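Local coordinates for protein scyllo-inosose 3-dehydrogenase (Thermotoga maritima, PDB 3IP1) that catalyses the NAD-dependent oxidation of scyllo-inosose to 3-dehydro-scyllo-inosose, probably as a step in myo-inositol breakdown, at residues P22-I25 / L29-L32; R137-A140 / H146-N149; V204-G209 / S345-F350. All blocks are in the same frame, centred on the assembly; numbering follows the deposited sequence.

Contact 1 of 3, residues P22-I25 / L29-L32; sequences PKDI and LTWL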
loop_
_atom_site.group_PDB
_atom_site.type_symbol
_atom_site.label_atom_id
_atom_site.label_comp_id
_atom_site.label_asym_id
_atom_site.label_seq_id
_atom_site.Cartn_x
_atom_site.Cartn_y
_atom_site.Cartn_z
ATOM N N PRO A 22 9.276 -21.602 27.527
ATOM C CA PRO A 22 9.135 -20.476 28.470
ATOM C C PRO A 22 7.681 -20.172 28.862
ATOM O O PRO A 22 7.444 -19.668 29.948
ATOM C CB PRO A 22 9.758 -19.289 27.716
ATOM C CG PRO A 22 9.748 -19.686 26.265
ATOM C CD PRO A 22 9.874 -21.192 26.243
ATOM N N LYS A 23 6.722 -20.498 27.999
ATOM C CA LYS A 23 5.299 -20.265 28.296
ATOM C C LYS A 23 4.539 -21.555 28.605
ATOM O O LYS A 23 3.315 -21.535 28.782
ATOM C CB LYS A 23 4.610 -19.560 27.121
ATOM C CG LYS A 23 4.968 -18.105 26.964
ATOM C CD LYS A 23 4.354 -17.539 25.709
ATOM C CE LYS A 23 3.936 -16.086 25.916
ATOM N NZ LYS A 23 4.202 -15.274 24.684
ATOM N N ASP A 24 5.254 -22.677 28.658
ATOM C CA ASP A 24 4.609 -23.969 28.935
ATOM C C ASP A 24 4.292 -24.132 30.422
ATOM O O ASP A 24 4.945 -23.529 31.282
ATOM C CB ASP A 24 5.498 -25.115 28.463
ATOM C CG ASP A 24 5.639 -25.178 26.953
ATOM O OD1 ASP A 24 4.977 -24.405 26.231
ATOM O OD2 ASP A 24 6.425 -26.019 26.486
ATOM N N ILE A 25 3.275 -24.929 30.732
ATOM C CA ILE A 25 2.995 -25.298 32.124
ATOM C C ILE A 25 3.062 -26.812 32.262
ATOM O O ILE A 25 2.258 -27.558 31.675
ATOM C CB ILE A 25 1.639 -24.764 32.642
ATOM C CG1 ILE A 25 1.612 -23.224 32.596
ATOM C CG2 ILE A 25 1.385 -25.279 34.074
ATOM C CD1 ILE A 25 0.205 -22.617 32.507
ATOM N N LEU A 29 0.085 -27.582 29.825
ATOM C CA LEU A 29 0.082 -26.727 28.641
ATOM C C LEU A 29 1.433 -26.718 27.948
ATOM O O LEU A 29 2.461 -26.507 28.579
ATOM C CB LEU A 29 -0.301 -25.281 29.023
ATOM C CG LEU A 29 -0.340 -24.218 27.901
ATOM C CD1 LEU A 29 -1.607 -24.315 27.097
ATOM C CD2 LEU A 29 -0.191 -22.800 28.463
ATOM N N THR A 30 1.417 -26.904 26.633
ATOM C CA THR A 30 2.632 -26.732 25.849
ATOM C C THR A 30 2.371 -26.030 24.525
ATOM O O THR A 30 1.279 -26.159 23.955
ATOM C CB THR A 30 3.382 -28.081 25.593
ATOM O OG1 THR A 30 4.603 -27.816 24.895
ATOM C CG2 THR A 30 2.554 -29.034 24.770
ATOM N N TRP A 31 3.394 -25.314 24.035
ATOM C CA TRP A 31 3.374 -24.764 22.682
ATOM C C TRP A 31 3.780 -25.801 21.629
ATOM O O TRP A 31 3.573 -25.577 20.435
ATOM C CB TRP A 31 4.225 -23.488 22.596
ATOM C CG TRP A 31 3.404 -22.282 23.003
ATOM C CD1 TRP A 31 3.128 -21.851 24.281
ATOM C CD2 TRP A 31 2.717 -21.390 22.122
ATOM N NE1 TRP A 31 2.312 -20.732 24.241
ATOM C CE2 TRP A 31 2.040 -20.435 22.931
ATOM C CE3 TRP A 31 2.592 -21.307 20.718
ATOM C CZ2 TRP A 31 1.266 -19.398 22.379
ATOM C CZ3 TRP A 31 1.818 -20.267 20.170
ATOM C CH2 TRP A 31 1.169 -19.332 21.004
ATOM N N LEU A 32 4.301 -26.954 22.094
ATOM C CA LEU A 32 4.733 -28.048 21.208
ATOM C C LEU A 32 3.988 -29.387 21.405
ATOM O O LEU A 32 4.560 -30.398 21.856
ATOM C CB LEU A 32 6.251 -28.246 21.311
ATOM C CG LEU A 32 7.131 -27.141 20.725
ATOM C CD1 LEU A 32 8.589 -27.380 21.102
ATOM C CD2 LEU A 32 6.952 -27.036 19.173
#

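Contact 2 of 3, residues R137-A140 / H146-N149; sequences RPCA and HCEN. With CD (cadmium ion), chain E.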
loop_
_atom_site.group_PDB
_atom_site.type_symbol
_atom_site.label_atom_id
_atom_site.label_comp_id
_atom_site.label_asym_id
_atom_site.label_seq_id
_atom_site.Cartn_x
_atom_site.Cartn_y
_atom_site.Cartn_z
ATOM N N ARG A 137 1.987 -5.476 22.323
ATOM C CA ARG A 137 2.425 -4.639 21.206
ATOM C C ARG A 137 1.809 -5.044 19.852
ATOM O O ARG A 137 1.219 -4.191 19.176
ATOM C CB ARG A 137 3.953 -4.539 21.143
ATOM C CG ARG A 137 4.463 -3.783 19.921
ATOM C CD ARG A 137 5.640 -2.932 20.293
ATOM N NE ARG A 137 6.125 -2.147 19.158
ATOM C CZ ARG A 137 7.246 -1.437 19.176
ATOM N NH1 ARG A 137 7.988 -1.386 20.288
ATOM N NH2 ARG A 137 7.618 -0.769 18.097
ATOM N N PRO A 138 1.922 -6.338 19.454
ATOM C CA PRO A 138 1.220 -6.700 18.194
ATOM C C PRO A 138 -0.271 -6.380 18.182
ATOM O O PRO A 138 -0.761 -5.889 17.168
ATOM C CB PRO A 138 1.475 -8.207 18.063
ATOM C CG PRO A 138 2.845 -8.381 18.663
ATOM C CD PRO A 138 2.827 -7.421 19.891
ATOM N N CYS A 139 -0.993 -6.643 19.277
ATOM C CA CYS A 139 -2.418 -6.257 19.354
ATOM C C CYS A 139 -2.615 -4.735 19.212
ATOM O O CYS A 139 -3.438 -4.270 18.411
ATOM C CB CYS A 139 -3.097 -6.796 20.633
ATOM S SG CYS A 139 -3.545 -8.599 20.572
ATOM N N ALA A 140 -1.827 -3.966 19.951
ATOM C CA ALA A 140 -1.925 -2.511 19.907
ATOM C C ALA A 140 -1.533 -1.929 18.548
ATOM O O ALA A 140 -1.932 -0.826 18.231
ATOM C CB ALA A 140 -1.098 -1.871 21.031
ATOM N N HIS A 146 -0.941 -12.322 15.899
ATOM C CA HIS A 146 0.439 -12.452 16.350
ATOM C C HIS A 146 0.601 -11.984 17.802
ATOM O O HIS A 146 1.716 -11.707 18.261
ATOM C CB HIS A 146 1.339 -11.726 15.359
ATOM C CG HIS A 146 1.205 -12.283 13.985
ATOM N ND1 HIS A 146 1.920 -13.386 13.571
ATOM C CD2 HIS A 146 0.337 -11.997 12.982
ATOM C CE1 HIS A 146 1.546 -13.716 12.344
ATOM N NE2 HIS A 146 0.579 -12.895 11.969
ATOM N N CYS A 147 -0.549 -11.931 18.485
ATOM C CA CYS A 147 -0.702 -11.684 19.930
ATOM C C CYS A 147 0.366 -12.379 20.771
ATOM O O CYS A 147 0.608 -13.570 20.594
ATOM C CB CYS A 147 -2.079 -12.197 20.376
ATOM S SG CYS A 147 -2.390 -12.025 22.156
ATOM N N GLU A 148 0.991 -11.659 21.693
ATOM C CA GLU A 148 2.008 -12.264 22.560
ATOM C C GLU A 148 1.417 -13.068 23.750
ATOM O O GLU A 148 2.129 -13.783 24.435
ATOM C CB GLU A 148 2.990 -11.193 23.061
ATOM C CG GLU A 148 3.926 -10.654 21.958
ATOM C CD GLU A 148 4.956 -9.654 22.474
ATOM O OE1 GLU A 148 4.781 -9.116 23.589
ATOM O OE2 GLU A 148 5.937 -9.381 21.759
ATOM N N ASN A 149 0.122 -12.940 23.999
ATOM C CA ASN A 149 -0.493 -13.630 25.125
ATOM C C ASN A 149 -1.713 -14.413 24.662
ATOM O O ASN A 149 -2.766 -14.348 25.272
ATOM C CB ASN A 149 -0.848 -12.610 26.208
ATOM C CG ASN A 149 0.361 -11.848 26.678
ATOM O OD1 ASN A 149 1.386 -12.456 27.030
ATOM N ND2 ASN A 149 0.291 -10.515 26.633
HETATM CD CD CD E . -2.148 -9.567 22.368
HETATM O O HOH W 1 4.285 -6.605 23.995
#

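Contact 3 of 3, residues V204-G209 / S345-F350; sequences VIVRGG and SGHGTF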
loop_
_atom_site.group_PDB
_atom_site.type_symbol
_atom_site.label_atom_id
_atom_site.label_comp_id
_atom_site.label_asym_id
_atom_site.label_seq_id
_atom_site.Cartn_x
_atom_site.Cartn_y
_atom_site.Cartn_z
ATOM N N VAL A 204 -5.458 -14.671 1.483
ATOM C CA VAL A 204 -5.440 -14.141 0.105
ATOM C C VAL A 204 -5.699 -12.629 -0.077
ATOM O O VAL A 204 -5.186 -12.024 -1.039
ATOM C CB VAL A 204 -6.341 -14.948 -0.880
ATOM C CG1 VAL A 204 -5.888 -16.401 -0.930
ATOM C CG2 VAL A 204 -7.815 -14.860 -0.518
ATOM N N ILE A 205 -6.487 -12.046 0.829
ATOM C CA ILE A 205 -6.877 -10.634 0.739
ATOM C C ILE A 205 -5.948 -9.789 1.601
ATOM O O ILE A 205 -5.335 -8.841 1.101
ATOM C CB ILE A 205 -8.366 -10.405 1.174
ATOM C CG1 ILE A 205 -9.337 -11.212 0.307
ATOM C CG2 ILE A 205 -8.737 -8.894 1.166
ATOM C CD1 ILE A 205 -9.149 -11.072 -1.182
ATOM N N VAL A 206 -5.838 -10.143 2.885
ATOM C CA VAL A 206 -5.042 -9.372 3.837
ATOM C C VAL A 206 -3.522 -9.565 3.684
ATOM O O VAL A 206 -2.800 -8.594 3.493
ATOM C CB VAL A 206 -5.450 -9.659 5.307
ATOM C CG1 VAL A 206 -4.684 -8.727 6.272
ATOM C CG2 VAL A 206 -6.980 -9.488 5.488
ATOM N N ARG A 207 -3.036 -10.802 3.822
ATOM C CA ARG A 207 -1.611 -11.100 3.667
ATOM C C ARG A 207 -1.160 -11.112 2.211
ATOM O O ARG A 207 -0.133 -10.539 1.874
ATOM C CB ARG A 207 -1.274 -12.457 4.319
ATOM C CG ARG A 207 -1.365 -12.447 5.838
ATOM C CD ARG A 207 -0.369 -11.453 6.424
ATOM N NE ARG A 207 0.991 -11.990 6.350
ATOM C CZ ARG A 207 2.070 -11.291 6.026
ATOM N NH1 ARG A 207 1.981 -10.005 5.729
ATOM N NH2 ARG A 207 3.252 -11.885 6.019
ATOM N N GLY A 208 -1.919 -11.800 1.359
ATOM C CA GLY A 208 -1.602 -11.919 -0.054
ATOM C C GLY A 208 -1.709 -10.616 -0.805
ATOM O O GLY A 208 -1.120 -10.469 -1.879
ATOM N N GLY A 209 -2.461 -9.671 -0.244
ATOM C CA GLY A 209 -2.648 -8.363 -0.864
ATOM C C GLY A 209 -3.863 -8.302 -1.775
ATOM O O GLY A 209 -4.157 -7.244 -2.347
ATOM N N SER A 345 -8.138 -13.494 12.695
ATOM C CA SER A 345 -8.580 -12.348 13.519
ATOM C C SER A 345 -8.150 -11.017 12.910
ATOM O O SER A 345 -7.321 -10.991 12.003
ATOM C CB SER A 345 -8.027 -12.481 14.960
ATOM O OG SER A 345 -8.518 -13.679 15.563
ATOM N N GLY A 346 -8.746 -9.929 13.396
ATOM C CA GLY A 346 -8.371 -8.576 13.018
ATOM C C GLY A 346 -8.818 -8.164 11.633
ATOM O O GLY A 346 -9.419 -8.971 10.902
ATOM N N HIS A 347 -8.532 -6.901 11.286
ATOM C CA HIS A 347 -8.680 -6.369 9.902
ATOM C C HIS A 347 -10.109 -6.337 9.377
ATOM O O HIS A 347 -10.334 -5.956 8.245
ATOM C CB HIS A 347 -7.764 -7.146 8.920
ATOM C CG HIS A 347 -6.353 -7.273 9.410
ATOM N ND1 HIS A 347 -5.460 -6.223 9.380
ATOM C CD2 HIS A 347 -5.709 -8.301 10.014
ATOM C CE1 HIS A 347 -4.312 -6.607 9.913
ATOM N NE2 HIS A 347 -4.435 -7.864 10.304
ATOM N N GLY A 348 -11.066 -6.751 10.203
ATOM C CA GLY A 348 -12.463 -6.811 9.814
ATOM C C GLY A 348 -12.700 -7.949 8.841
ATOM O O GLY A 348 -13.578 -7.872 7.988
ATOM N N THR A 349 -11.905 -9.000 8.970
ATOM C CA THR A 349 -12.059 -10.159 8.101
ATOM C C THR A 349 -13.361 -10.900 8.374
ATOM O O THR A 349 -14.136 -11.132 7.441
ATOM C CB THR A 349 -10.841 -11.081 8.205
ATOM O OG1 THR A 349 -9.717 -10.419 7.603
ATOM C CG2 THR A 349 -11.092 -12.434 7.527
ATOM N N PHE A 350 -13.605 -11.250 9.643
ATOM C CA PHE A 350 -14.852 -11.933 10.026
ATOM C C PHE A 350 -16.092 -11.234 9.486
ATOM O O PHE A 350 -16.884 -11.879 8.829
ATOM C CB PHE A 350 -14.978 -12.141 11.556
ATOM C CG PHE A 350 -14.701 -13.557 12.020
ATOM C CD1 PHE A 350 -13.491 -14.196 11.706
ATOM C CD2 PHE A 350 -15.634 -14.244 12.793
ATOM C CE1 PHE A 350 -13.215 -15.490 12.149
ATOM C CE2 PHE A 350 -15.376 -15.557 13.244
ATOM C CZ PHE A 350 -14.169 -16.181 12.919
#

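Contact 1 of 3, residues P22-I25 / L29-L32
D24 reaches across to L29, T30 and W31. Its CB lies 3.3 Å from the carbonyl O of L29. Next comes CG, 3.6 Å from T30 CA. The torsion sets CG anti to the carbonyl carbon (chi1 -68°), and this lays the carboxylate alongside the T30 side chain, both pointing the same way. OD1 then accepts the backbone N-H of W31 at 2.9 Å from W31 N. That donor comes from above the carboxylate plane, 41° out of it. OD1 also lies at the edge of the W31 indole, near CD1. The other oxygen, OD2, takes a weak hydrogen bond from T30 OG1 and a second bond from the backbone N of G21. With an alanine in place of D24, the N-H groups of W31 and G21 would probably lose their shared acceptor group, and the T30 hydroxyl its weak bond. T30 OG1 in turn accepts from L32 N at 2.9 Å, an ST turn.

Both segments belong to the long loop between strands 3-12 and 37-38. I25 and L29 form a single antiparallel bridge there, a hydrogen-bonded pair. I25 N donates to L29 O at 2.8 Å, and L29 N donates back to I25 O at 2.9 Å. Beside the bridge, I25 CD1 meets L29 CD2 at 4.1 Å. K23 CB lies beside the indole NE1 of W31, while its NZ goes on to E148 O.

Contact 2 of 3, residues R137-A140 / H146-N149
P138 on the short helix 137-140 faces C147 in the loop 146-149, with 5.6 Å between their CA atoms, and no direct hydrogen bond joins the two backbones. The P138 ring makes most of the direct contacts. Its CB and CG rest against the carbonyl O of H146, CB at 3.5 Å. Its CD meets the side chain of E148, which crosses the ring at about a right angle, with CD 4.0 Å from E148 CG. E148 is extended beyond CG, and this carries its carboxylate past the proline to the start of the helix. There a water links the two segments: it donates to E148 OE1 at 2.6 Å and accepts from R137 N. The same OE1 forms a salt bridge with R308 of the third subunit, so the water and the arginine share this oxygen.

The metal joins the two cysteines, and C139 SG also touches C147 CB. C139 SG and C147 SG each bind the cadmium ion at 2.5 Å, and the two sulfurs stand 3.9 Å apart. Although C147 CB leads away from the helix overall, SG anti to the backbone N (chi1 178°) puts the sulfur on the ion. C147 SG also accepts the backbone N-H of N149 at 3.2 Å. Such a bond probably eases the negative charge on the thiolate and helps fix its direction.

C133 and C136 complete the four-sulfur shell. This is the structural metal site of the zinc-containing alcohol dehydrogenases: three closely spaced cysteines and a fourth after a short gap grip one ion within a lobe of the GroES-like domain. Cadmium occupies it here, in the place of the second zinc.

Contact 3 of 3, residues V204-G209 / S345-F350
The C-terminal part of helix 194-207 meets the turn that leads into helix 349-358, and V206 spans the junction with its two methyl groups. CG1 lies over one face of the H347 imidazole, almost above its centre. The distance from CG1 to the ring centroid is 3.9 Å, only 11° off the ring normal, which makes it a CH-pi contact. The nearest ring atom is H347 CG, at 3.8 Å. The other methyl, CG2, goes to T349 and touches OG1 at 3.6 Å. V206 has CG1 anti to the backbone N (chi1 -174°), and this turns one methyl to each partner.

Helix 194-207 carries the zinc ligand E195 near its start, and V204 and I205 pack on helix 224-235 of the Rossmann-type domain. Residues 346-349 form a type I' beta turn, closed by T349 N donating to G346 O at 3.1 Å. H347 and G348 hold the middle positions, both with positive phi. G348 is also the N-cap residue of the helix that follows. H347 directs its CB at helix 194-207. T349, on the first turn of helix 349-358, also packs on S198 and Y201.

After helix 194-207, G209 is the first residue to leave helical backbone angles, and its positive phi (91°) would jam a side chain against the preceding carbonyl. R335 of the third subunit and R212 of the fourth both pack on V206 and H347.

From the N terminus, contact 1 closes a tight turn within the loop between strands 3-12 and 37-38. Contact 2 comes next and closes the short excursion from helix 137-140 to the loop before strand 151-152, around the metal. Contact 3 brings together segments 136 residues apart, with the whole six-strand parallel sheet between them, and ties helix 194-207 to the start of helix 349-358. The three follow in series; none nests in or crosses another. Contacts 1 and 2 touch directly through K23 and E148, which ties the N-terminal loop to the metal lobe. Contact 3 stays apart from contact 2, with nearest atoms about 6 Å away.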